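Local coordinates for protein sensor histidine kinase PdtaS (Mycobacterium tuberculosis, PDB 2YKF) that probably senses cyclic di-GMP that accumulates on nutrient deprivation and responds by autophosphorylating on a histidine, which activates the PdtaR/PdtaS two-component signalling cascade, at residues H25-V28 and G29-L33; T75-A78 and A79-P83; G142-E145 and T146-L150; P228-A231 and H232-D235. All coordinates share one frame; numbering follows the deposited sequence. Where two conformers were deposited one is given.

Interaction 1 of 4, residues H25-V28 and G29-L33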
loop_
_atom_site.group_PDB
_atom_site.type_symbol
_atom_site.label_atom_id
_atom_site.label_comp_id
_atom_site.label_asym_id
_atom_site.label_seq_id
_atom_site.Cartn_x
_atom_site.Cartn_y
_atom_site.Cartn_z
ATOM N N HIS A 25 -13.118 12.006 11.450
ATOM C CA HIS A 25 -11.644 11.920 11.404
ATOM C C HIS A 25 -11.196 10.436 11.348
ATOM O O HIS A 25 -10.312 10.066 10.571
ATOM C CB HIS A 25 -10.996 12.564 12.629
ATOM C CG HIS A 25 -10.891 14.053 12.548
ATOM N ND1 HIS A 25 -9.867 14.696 11.880
ATOM C CD2 HIS A 25 -11.632 15.038 13.130
ATOM C CE1 HIS A 25 -9.990 16.012 12.033
ATOM N NE2 HIS A 25 -11.054 16.244 12.783
ATOM N N ALA A 26 -11.804 9.626 12.187
ATOM C CA ALA A 26 -11.592 8.142 12.189
ATOM C C ALA A 26 -11.931 7.477 10.851
ATOM O O ALA A 26 -11.179 6.612 10.359
ATOM C CB ALA A 26 -12.418 7.492 13.363
ATOM N N VAL A 27 -13.064 7.848 10.225
ATOM C CA VAL A 27 -13.358 7.343 8.899
ATOM C C VAL A 27 -12.219 7.608 7.898
ATOM O O VAL A 27 -11.757 6.661 7.188
ATOM C CB VAL A 27 -14.663 7.974 8.285
ATOM C CG1 VAL A 27 -14.806 7.533 6.795
ATOM C CG2 VAL A 27 -15.910 7.533 9.171
ATOM N N VAL A 28 -11.806 8.869 7.802
ATOM C CA VAL A 28 -10.733 9.268 6.895
ATOM C C VAL A 28 -9.371 8.591 7.274
ATOM O O VAL A 28 -8.585 8.239 6.407
ATOM C CB VAL A 28 -10.607 10.830 6.832
ATOM C CG1 VAL A 28 -9.442 11.220 5.924
ATOM C CG2 VAL A 28 -11.919 11.420 6.237
ATOM N N GLY A 29 -9.179 8.318 8.545
ATOM C CA GLY A 29 -7.972 7.656 8.999
ATOM C C GLY A 29 -8.001 6.202 8.549
ATOM O O GLY A 29 -6.953 5.589 8.475
ATOM N N GLU A 30 -9.183 5.648 8.244
ATOM C CA GLU A 30 -9.295 4.220 7.929
ATOM C C GLU A 30 -9.696 3.903 6.508
ATOM O O GLU A 30 -9.601 2.758 6.095
ATOM C CB GLU A 30 -10.391 3.622 8.778
ATOM C CG GLU A 30 -10.156 3.720 10.231
ATOM C CD GLU A 30 -9.539 2.466 10.852
ATOM O OE1 GLU A 30 -8.840 1.696 10.140
ATOM O OE2 GLU A 30 -9.753 2.280 12.078
ATOM N N TRP A 31 -10.241 4.876 5.769
ATOM C CA TRP A 31 -10.936 4.494 4.559
ATOM C C TRP A 31 -9.990 4.186 3.367
ATOM O O TRP A 31 -10.467 3.778 2.312
ATOM C CB TRP A 31 -11.951 5.588 4.180
ATOM C CG TRP A 31 -11.347 6.853 3.735
ATOM C CD1 TRP A 31 -10.011 7.294 3.839
ATOM C CD2 TRP A 31 -12.071 7.909 3.120
ATOM N NE1 TRP A 31 -9.918 8.576 3.313
ATOM C CE2 TRP A 31 -11.176 8.963 2.876
ATOM C CE3 TRP A 31 -13.443 8.069 2.767
ATOM C CZ2 TRP A 31 -11.617 10.185 2.261
ATOM C CZ3 TRP A 31 -13.844 9.218 2.123
ATOM C CH2 TRP A 31 -12.943 10.263 1.889
ATOM N N GLN A 32 -8.658 4.329 3.508
ATOM C CA GLN A 32 -7.801 3.727 2.468
ATOM C C GLN A 32 -8.183 2.244 2.207
ATOM O O GLN A 32 -8.173 1.758 1.074
ATOM C CB GLN A 32 -6.280 3.851 2.791
ATOM C CG GLN A 32 -5.393 3.417 1.510
ATOM C CD GLN A 32 -5.602 4.375 0.342
ATOM O OE1 GLN A 32 -5.486 5.609 0.489
ATOM N NE2 GLN A 32 -5.995 3.830 -0.804
ATOM N N LEU A 33 -8.420 1.488 3.280
ATOM C CA LEU A 33 -8.779 0.093 3.178
ATOM C C LEU A 33 -10.088 -0.064 2.356
ATOM O O LEU A 33 -10.195 -0.880 1.470
ATOM C CB LEU A 33 -8.998 -0.479 4.587
ATOM C CG LEU A 33 -9.573 -1.877 4.642
ATOM C CD1 LEU A 33 -8.688 -2.878 3.878
ATOM C CD2 LEU A 33 -9.759 -2.308 6.181
HETATM O O HOH W 1 -6.869 5.738 5.503
#
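Val28 and Trp31 lie side by side on helix 18-38 and point the same way, a worked example of an indole folding back over the preceding turn of its own helix. The ring does not meet the valine methyls squarely. Its five-membered part sits over the backbone of Val28, with Val28 CA 3.8 Å from the centroid and 14° off the ring normal, a CH-pi contact. The methyls come in beside this, Val28 CG1 reaching 3.7 Å from Trp31 NE1 and Val28 CG2 4.2 Å from Trp31 CZ2. With chi1 at 69°, Trp31 CG is wedged between its own N and carbonyl carbon, which turns the indole back toward the start of the helix. Val27 adds a looser touch at the six-membered ring.

The backbone is irregular here. Val27 O accepts Glu30 N at 3.0 Å, from well above its carbonyl plane, and Trp31 N only weakly. The N of Gln32 lacks a bond to the preceding turn. A water fills that role, accepting from Gln32 N at 3.0 Å and donating to Val28 O at 3.2 Å, in the plane of the indole at its edge.

This helix covers the sheet of the GAF domain, where Trp31 packs on Tyr42, Met44, Ala57 and Cys59. Glu30 instead forms a salt bridge with Arg263 of the PAS-like domain, and His25 bonds to Glu285 of the second subunit. Two kinds of interaction thus work together: apolar contacts of Trp31 and Val28 pack the helix on its sheet, while water bridges the kink that the direct bonds leave.

Interaction 2 of 4, residues T75-A78 and A79-P83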
loop_
_atom_site.group_PDB
_atom_site.type_symbol
_atom_site.label_atom_id
_atom_site.label_comp_id
_atom_site.label_asym_id
_atom_site.label_seq_id
_atom_site.Cartn_x
_atom_site.Cartn_y
_atom_site.Cartn_z
ATOM N N THR A 75 -14.563 21.583 -2.352
ATOM C CA THR A 75 -15.670 21.851 -3.293
ATOM C C THR A 75 -16.995 22.115 -2.526
ATOM O O THR A 75 -17.417 21.304 -1.706
ATOM C CB THR A 75 -15.965 20.620 -4.172
ATOM O OG1 THR A 75 -14.903 20.389 -5.090
ATOM C CG2 THR A 75 -17.256 20.818 -4.994
ATOM N N VAL A 76 -17.700 23.196 -2.896
ATOM C CA VAL A 76 -18.906 23.629 -2.194
ATOM C C VAL A 76 -19.961 23.767 -3.267
ATOM O O VAL A 76 -19.760 24.437 -4.309
ATOM C CB VAL A 76 -18.688 24.975 -1.484
ATOM C CG1 VAL A 76 -20.019 25.545 -0.940
ATOM C CG2 VAL A 76 -17.683 24.862 -0.305
ATOM N N VAL A 77 -21.065 23.087 -3.068
ATOM C CA VAL A 77 -21.975 22.863 -4.173
ATOM C C VAL A 77 -23.412 22.971 -3.660
ATOM O O VAL A 77 -23.717 22.606 -2.502
ATOM C CB VAL A 77 -21.657 21.496 -4.822
ATOM C CG1 VAL A 77 -22.799 20.537 -4.720
ATOM C CG2 VAL A 77 -21.148 21.635 -6.245
ATOM N N ALA A 78 -24.296 23.529 -4.488
ATOM C CA ALA A 78 -25.684 23.569 -4.092
ATOM C C ALA A 78 -26.262 22.117 -3.965
ATOM O O ALA A 78 -25.900 21.186 -4.733
ATOM C CB ALA A 78 -26.492 24.434 -5.027
ATOM N N ALA A 79 -27.095 21.939 -2.945
ATOM C CA ALA A 79 -27.669 20.628 -2.607
ATOM C C ALA A 79 -28.401 19.992 -3.772
ATOM O O ALA A 79 -28.293 18.792 -3.973
ATOM C CB ALA A 79 -28.592 20.731 -1.400
ATOM N N ASN A 80 -29.136 20.792 -4.559
ATOM C CA ASN A 80 -29.923 20.215 -5.658
ATOM C C ASN A 80 -29.063 19.872 -6.866
ATOM O O ASN A 80 -29.535 19.195 -7.774
ATOM C CB ASN A 80 -31.161 21.071 -6.035
ATOM C CG ASN A 80 -30.848 22.112 -7.107
ATOM O OD1 ASN A 80 -30.801 21.800 -8.309
ATOM N ND2 ASN A 80 -30.617 23.352 -6.677
ATOM N N SER A 81 -27.779 20.276 -6.860
ATOM C CA SER A 81 -26.870 19.815 -7.927
ATOM C C SER A 81 -26.429 18.378 -7.700
ATOM O O SER A 81 -25.923 17.729 -8.626
ATOM C CB SER A 81 -25.667 20.743 -8.129
ATOM O OG SER A 81 -24.768 20.701 -7.034
ATOM N N MET A 82 -26.659 17.887 -6.478
ATOM C CA MET A 82 -26.440 16.460 -6.129
ATOM C C MET A 82 -27.648 15.865 -5.384
ATOM O O MET A 82 -27.540 15.525 -4.199
ATOM C CB MET A 82 -25.179 16.288 -5.244
ATOM C CG MET A 82 -23.947 17.099 -5.655
ATOM S SD MET A 82 -22.472 16.287 -4.967
ATOM C CE MET A 82 -22.282 15.022 -6.231
ATOM N N PRO A 83 -28.811 15.777 -6.062
ATOM C CA PRO A 83 -30.065 15.301 -5.453
ATOM C C PRO A 83 -29.952 14.079 -4.518
ATOM O O PRO A 83 -30.464 14.125 -3.415
ATOM C CB PRO A 83 -30.923 14.924 -6.674
ATOM C CG PRO A 83 -30.485 15.849 -7.725
ATOM C CD PRO A 83 -28.979 16.064 -7.499
#
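Ser81 N bonds to Ala78 O at 3.0 Å, closing a turn of the 3-10 kind, from N to the O three residues earlier, where the extended backbone of Val76 and Val77 gives way to the 3-10 segment 79-81. One residue on, Met82 N repeats the pattern with Ala79 O at 3.1 Å. In the first of these bonds the donor stands well above the carbonyl plane, 58° out of it, and the in-plane lone pair is left to another group.

That group is the hydroxyl of the same serine. Ser81 OG donates to Ala78 O at 2.6 Å, in the carbonyl plane and on a lone pair, so one oxygen is gripped twice by a single residue. A chi1 of 69° places OG between the backbone N and the carbonyl carbon of Ser81, on the side that faces back to Ala78.

The turn joins an edge strand of the antiparallel GAF sheet to helix 83-90, with Met82 in the N-cap position. Thr75 and Val77 pair through their backbones with Cys55 and Leu53 of the neighbouring strand, and the Met82 side chain packs on Leu53 as well.

Val77 points toward the turn and crosses Met82 at about a right angle. Because the Val77 chi1 of 117° is not a staggered one, the exact placing of its methyls is doubtful, and so are the distances measured from them. As modelled, Val77 CG1 meets Met82 CG at 3.7 Å, a modest apolar touch at the surface of the domain, and the same methyl lies beside Ser81 OG.

Interaction 3 of 4, residues G142-E145 and T146-L150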
loop_
_atom_site.group_PDB
_atom_site.type_symbol
_atom_site.label_atom_id
_atom_site.label_comp_id
_atom_site.label_asym_id
_atom_site.label_seq_id
_atom_site.Cartn_x
_atom_site.Cartn_y
_atom_site.Cartn_z
ATOM N N GLY A 142 -11.779 -11.709 -10.866
ATOM C CA GLY A 142 -11.242 -12.951 -10.373
ATOM C C GLY A 142 -11.651 -13.127 -8.926
ATOM O O GLY A 142 -12.390 -12.278 -8.369
ATOM N N HIS A 143 -11.223 -14.209 -8.309
ATOM C CA HIS A 143 -11.566 -14.430 -6.910
ATOM C C HIS A 143 -11.103 -13.332 -5.931
ATOM O O HIS A 143 -11.879 -12.935 -5.022
ATOM C CB HIS A 143 -11.104 -15.787 -6.449
ATOM C CG HIS A 143 -11.834 -16.887 -7.151
ATOM N ND1 HIS A 143 -11.191 -17.931 -7.781
ATOM C CD2 HIS A 143 -13.152 -17.021 -7.442
ATOM C CE1 HIS A 143 -12.090 -18.700 -8.372
ATOM N NE2 HIS A 143 -13.291 -18.180 -8.158
ATOM N N LEU A 144 -9.878 -12.837 -6.123
ATOM C CA LEU A 144 -9.325 -11.776 -5.240
ATOM C C LEU A 144 -10.233 -10.583 -5.306
ATOM O O LEU A 144 -10.730 -10.099 -4.267
ATOM C CB LEU A 144 -7.898 -11.372 -5.664
ATOM C CG LEU A 144 -7.276 -10.276 -4.756
ATOM C CD1 LEU A 144 -5.750 -10.489 -4.735
ATOM C CD2 LEU A 144 -7.551 -8.850 -5.130
ATOM N N GLU A 145 -10.515 -10.119 -6.526
ATOM C CA GLU A 145 -11.353 -8.940 -6.672
ATOM C C GLU A 145 -12.789 -9.149 -6.138
ATOM O O GLU A 145 -13.368 -8.264 -5.480
ATOM C CB GLU A 145 -11.374 -8.478 -8.160
ATOM C CG GLU A 145 -9.913 -8.166 -8.719
ATOM C CD GLU A 145 -9.011 -9.423 -9.117
ATOM O OE1 GLU A 145 -9.417 -10.630 -9.015
ATOM O OE2 GLU A 145 -7.862 -9.162 -9.549
ATOM N N THR A 146 -13.362 -10.319 -6.379
ATOM C CA THR A 146 -14.644 -10.622 -5.706
ATOM C C THR A 146 -14.577 -10.579 -4.187
ATOM O O THR A 146 -15.441 -9.902 -3.523
ATOM C CB THR A 146 -15.205 -11.984 -6.175
ATOM O OG1 THR A 146 -15.292 -11.942 -7.592
ATOM C CG2 THR A 146 -16.512 -12.199 -5.625
ATOM N N ALA A 147 -13.581 -11.274 -3.593
ATOM C CA ALA A 147 -13.479 -11.308 -2.085
ATOM C C ALA A 147 -13.292 -9.885 -1.507
ATOM O O ALA A 147 -13.911 -9.480 -0.481
ATOM C CB ALA A 147 -12.274 -12.205 -1.675
ATOM N N TYR A 148 -12.508 -9.076 -2.228
ATOM C CA TYR A 148 -12.275 -7.664 -1.778
ATOM C C TYR A 148 -13.568 -6.851 -1.855
ATOM O O TYR A 148 -13.894 -6.095 -0.918
ATOM C CB TYR A 148 -11.257 -6.991 -2.697
ATOM C CG TYR A 148 -9.812 -7.175 -2.407
ATOM C CD1 TYR A 148 -9.340 -8.259 -1.744
ATOM C CD2 TYR A 148 -8.893 -6.198 -2.824
ATOM C CE1 TYR A 148 -7.963 -8.379 -1.477
ATOM C CE2 TYR A 148 -7.559 -6.330 -2.565
ATOM C CZ TYR A 148 -7.107 -7.411 -1.924
ATOM O OH TYR A 148 -5.752 -7.566 -1.673
ATOM N N ARG A 149 -14.269 -6.938 -2.983
ATOM C CA ARG A 149 -15.489 -6.184 -3.195
ATOM C C ARG A 149 -16.569 -6.593 -2.197
ATOM O O ARG A 149 -17.283 -5.754 -1.669
ATOM C CB ARG A 149 -15.956 -6.368 -4.635
ATOM C CG ARG A 149 -14.904 -5.874 -5.674
ATOM C CD ARG A 149 -15.381 -6.087 -7.099
ATOM N NE ARG A 149 -14.636 -5.218 -8.016
ATOM C CZ ARG A 149 -13.844 -5.659 -8.972
ATOM N NH1 ARG A 149 -13.734 -6.954 -9.190
ATOM N NH2 ARG A 149 -13.184 -4.808 -9.721
ATOM N N LEU A 150 -16.649 -7.878 -1.905
ATOM C CA LEU A 150 -17.620 -8.371 -0.877
ATOM C C LEU A 150 -17.320 -7.814 0.508
ATOM O O LEU A 150 -18.222 -7.409 1.240
ATOM C CB LEU A 150 -17.665 -9.900 -0.866
ATOM C CG LEU A 150 -18.462 -10.528 -2.063
ATOM C CD1 LEU A 150 -18.211 -12.030 -1.950
ATOM C CD2 LEU A 150 -19.951 -10.241 -1.991
#
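Gly142, in the N-cap position, opens helix 143-161 by offering its O to Thr146 N at 3.0 Å, with an N-H...O angle of 171°. His143 follows with Ala147 N at 2.8 Å from its O; its side chain and the Ala147 methyl lie beside Tyr194 of the PAS-like domain.

Leu144 makes the main side-chain contact. Its CG is anti to the backbone N (chi1 -179°), which sends CD2 over the middle of the Tyr148 ring, one turn on. Leu144 CD2 is 3.5 Å from the ring centroid and only 8° off the normal, a CH-pi contact on the face. Phe183 meets the same ring edge-to-face, so the ring lies where the GAF helix meets the PAS-like domain, and a sulfate ion lies near its side chain.

Glu145 accepts Arg149 N on its backbone O at 3.0 Å. Arg149 was modelled in two conformers; in the one described here the side chains do not pair, Glu145 OE1 and Arg149 NH1 being 5.7 Å apart, and Arg149 NH2 donates to the backbone O of Arg139. The glutamate chain folds back at chi2 toward the helix start, where its OE2 forms a salt bridge with the side chain of Arg139. A carboxylate so placed would probably be favoured both by that arginine and by the helix N-terminus.

Interaction 4 of 4, residues P228-A231 and H232-D235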
loop_
_atom_site.group_PDB
_atom_site.type_symbol
_atom_site.label_atom_id
_atom_site.label_comp_id
_atom_site.label_asym_id
_atom_site.label_seq_id
_atom_site.Cartn_x
_atom_site.Cartn_y
_atom_site.Cartn_z
ATOM N N PRO A 228 5.294 -18.999 22.948
ATOM C CA PRO A 228 4.046 -19.677 23.374
ATOM C C PRO A 228 3.053 -18.689 24.055
ATOM O O PRO A 228 1.846 -18.929 24.035
ATOM C CB PRO A 228 4.541 -20.780 24.348
ATOM C CG PRO A 228 5.801 -20.182 25.012
ATOM C CD PRO A 228 6.439 -19.281 23.857
ATOM N N PHE A 229 3.518 -17.577 24.624
ATOM C CA PHE A 229 2.542 -16.583 25.149
ATOM C C PHE A 229 1.771 -15.857 24.014
ATOM O O PHE A 229 0.587 -15.567 24.124
ATOM C CB PHE A 229 3.253 -15.542 26.042
ATOM C CG PHE A 229 3.819 -16.135 27.341
ATOM C CD1 PHE A 229 2.956 -16.493 28.383
ATOM C CD2 PHE A 229 5.180 -16.303 27.512
ATOM C CE1 PHE A 229 3.468 -17.020 29.591
ATOM C CE2 PHE A 229 5.693 -16.814 28.713
ATOM C CZ PHE A 229 4.822 -17.188 29.748
ATOM N N GLU A 230 2.492 -15.503 22.961
ATOM C CA GLU A 230 1.890 -14.763 21.838
ATOM C C GLU A 230 0.924 -15.734 21.185
ATOM O O GLU A 230 -0.104 -15.319 20.693
ATOM C CB GLU A 230 3.030 -14.383 20.833
ATOM C CG GLU A 230 4.006 -13.464 21.477
ATOM C CD GLU A 230 4.847 -12.642 20.521
ATOM O OE1 GLU A 230 4.963 -12.984 19.308
ATOM O OE2 GLU A 230 5.408 -11.649 21.027
ATOM N N ALA A 231 1.287 -17.019 21.105
ATOM C CA ALA A 231 0.429 -18.027 20.440
ATOM C C ALA A 231 -0.946 -18.068 21.093
ATOM O O ALA A 231 -1.997 -18.153 20.417
ATOM C CB ALA A 231 1.110 -19.433 20.414
ATOM N N HIS A 232 -0.949 -17.982 22.427
ATOM C CA HIS A 232 -2.184 -17.988 23.140
ATOM C C HIS A 232 -2.929 -16.667 23.015
ATOM O O HIS A 232 -4.150 -16.665 22.917
ATOM C CB HIS A 232 -1.958 -18.321 24.621
ATOM C CG HIS A 232 -3.236 -18.500 25.371
ATOM N ND1 HIS A 232 -4.120 -19.530 25.089
ATOM C CD2 HIS A 232 -3.805 -17.772 26.361
ATOM C CE1 HIS A 232 -5.163 -19.444 25.902
ATOM N NE2 HIS A 232 -5.008 -18.375 26.669
ATOM N N GLU A 233 -2.208 -15.547 23.027
ATOM C CA GLU A 233 -2.842 -14.229 22.826
ATOM C C GLU A 233 -3.633 -14.141 21.486
ATOM O O GLU A 233 -4.742 -13.617 21.408
ATOM C CB GLU A 233 -1.803 -13.097 22.885
ATOM C CG GLU A 233 -1.374 -12.681 24.320
ATOM C CD GLU A 233 -0.034 -11.909 24.322
ATOM O OE1 GLU A 233 0.638 -11.805 23.235
ATOM O OE2 GLU A 233 0.342 -11.435 25.421
ATOM N N VAL A 234 -3.032 -14.654 20.453
ATOM C CA VAL A 234 -3.633 -14.604 19.145
ATOM C C VAL A 234 -4.893 -15.455 19.104
ATOM O O VAL A 234 -5.940 -15.015 18.624
ATOM C CB VAL A 234 -2.607 -15.036 18.098
ATOM C CG1 VAL A 234 -3.315 -15.289 16.702
ATOM C CG2 VAL A 234 -1.611 -13.930 18.021
ATOM N N ASP A 235 -4.771 -16.678 19.581
ATOM C CA ASP A 235 -5.895 -17.587 19.793
ATOM C C ASP A 235 -7.067 -16.901 20.563
ATOM O O ASP A 235 -8.218 -16.814 20.034
ATOM C CB ASP A 235 -5.389 -18.860 20.534
ATOM C CG ASP A 235 -6.505 -19.934 20.706
ATOM O OD1 ASP A 235 -7.704 -19.595 20.513
ATOM O OD2 ASP A 235 -6.176 -21.106 20.986
#
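Four successive bonds from N to the O four residues earlier tie Pro228-Ala231 to His232-Asp235. They open with the weak one from His232 N to Pro228 O and tighten at the next, where Glu233 N lies 3.0 Å from Phe229 O. This is the first part of helix 228-243 in the PAS-like domain, an alpha-helical start just after Asp227, whose OD1 accepts Glu230 N. The last of the four, Asp235 N to Ala231 O, is long at 3.3 Å but close to straight, its N-H...O angle being 168°.

Side chains three residues apart meet only lightly. Glu233 runs extended beyond CG back along the helix, and its OE1 comes 3.5 Å from Glu230 CA, alongside the backbone and not against the other carboxylate. Glu230 OE2 and Glu233 OE1 stay 5.3 Å apart, so the like charges do not touch, although their proximity could slightly raise the cost of both being ionised.

The other side of the helix behaves differently. His232 and Asp235 both have CG anti to the backbone N, and both reach Arg222: ND1 of His232 bonds to its NH1, and OD2 of Asp235 forms a salt bridge with that same nitrogen. OD1 of Asp235 takes Gln239 NE2, one turn further along, so each carboxylate oxygen has its own partner.

Val234 and Ala231 form the buried face; both pack on Ile225, and Val234 also on Ile218 and Met251. One valine methyl turns back along the helix, where Val234 CG2 rests 3.4 Å from Glu230 O, the carbonyl that accepts Val234 N.

How the interactions relate
The chain is the sensor region of a longer kinase, without the kinase part and its phosphorylated histidine. Interactions 1, 2 and 3 belong to its GAF domain and interaction 4 to the PAS-like domain, its centre about 52 Å from that of interaction 2. Interactions 1, 3 and 4 are partly buried; only interaction 2 is a surface contact, relying on a doubly used carbonyl. Interactions 1 and 3, on different helices that both touch the PAS-like domain, place a C-H over an aromatic face, a backbone CA in one and a leucine methyl in the other. Interaction 4 combines helical backbone bonds with His232 and Asp235 held by Arg222 and Gln239.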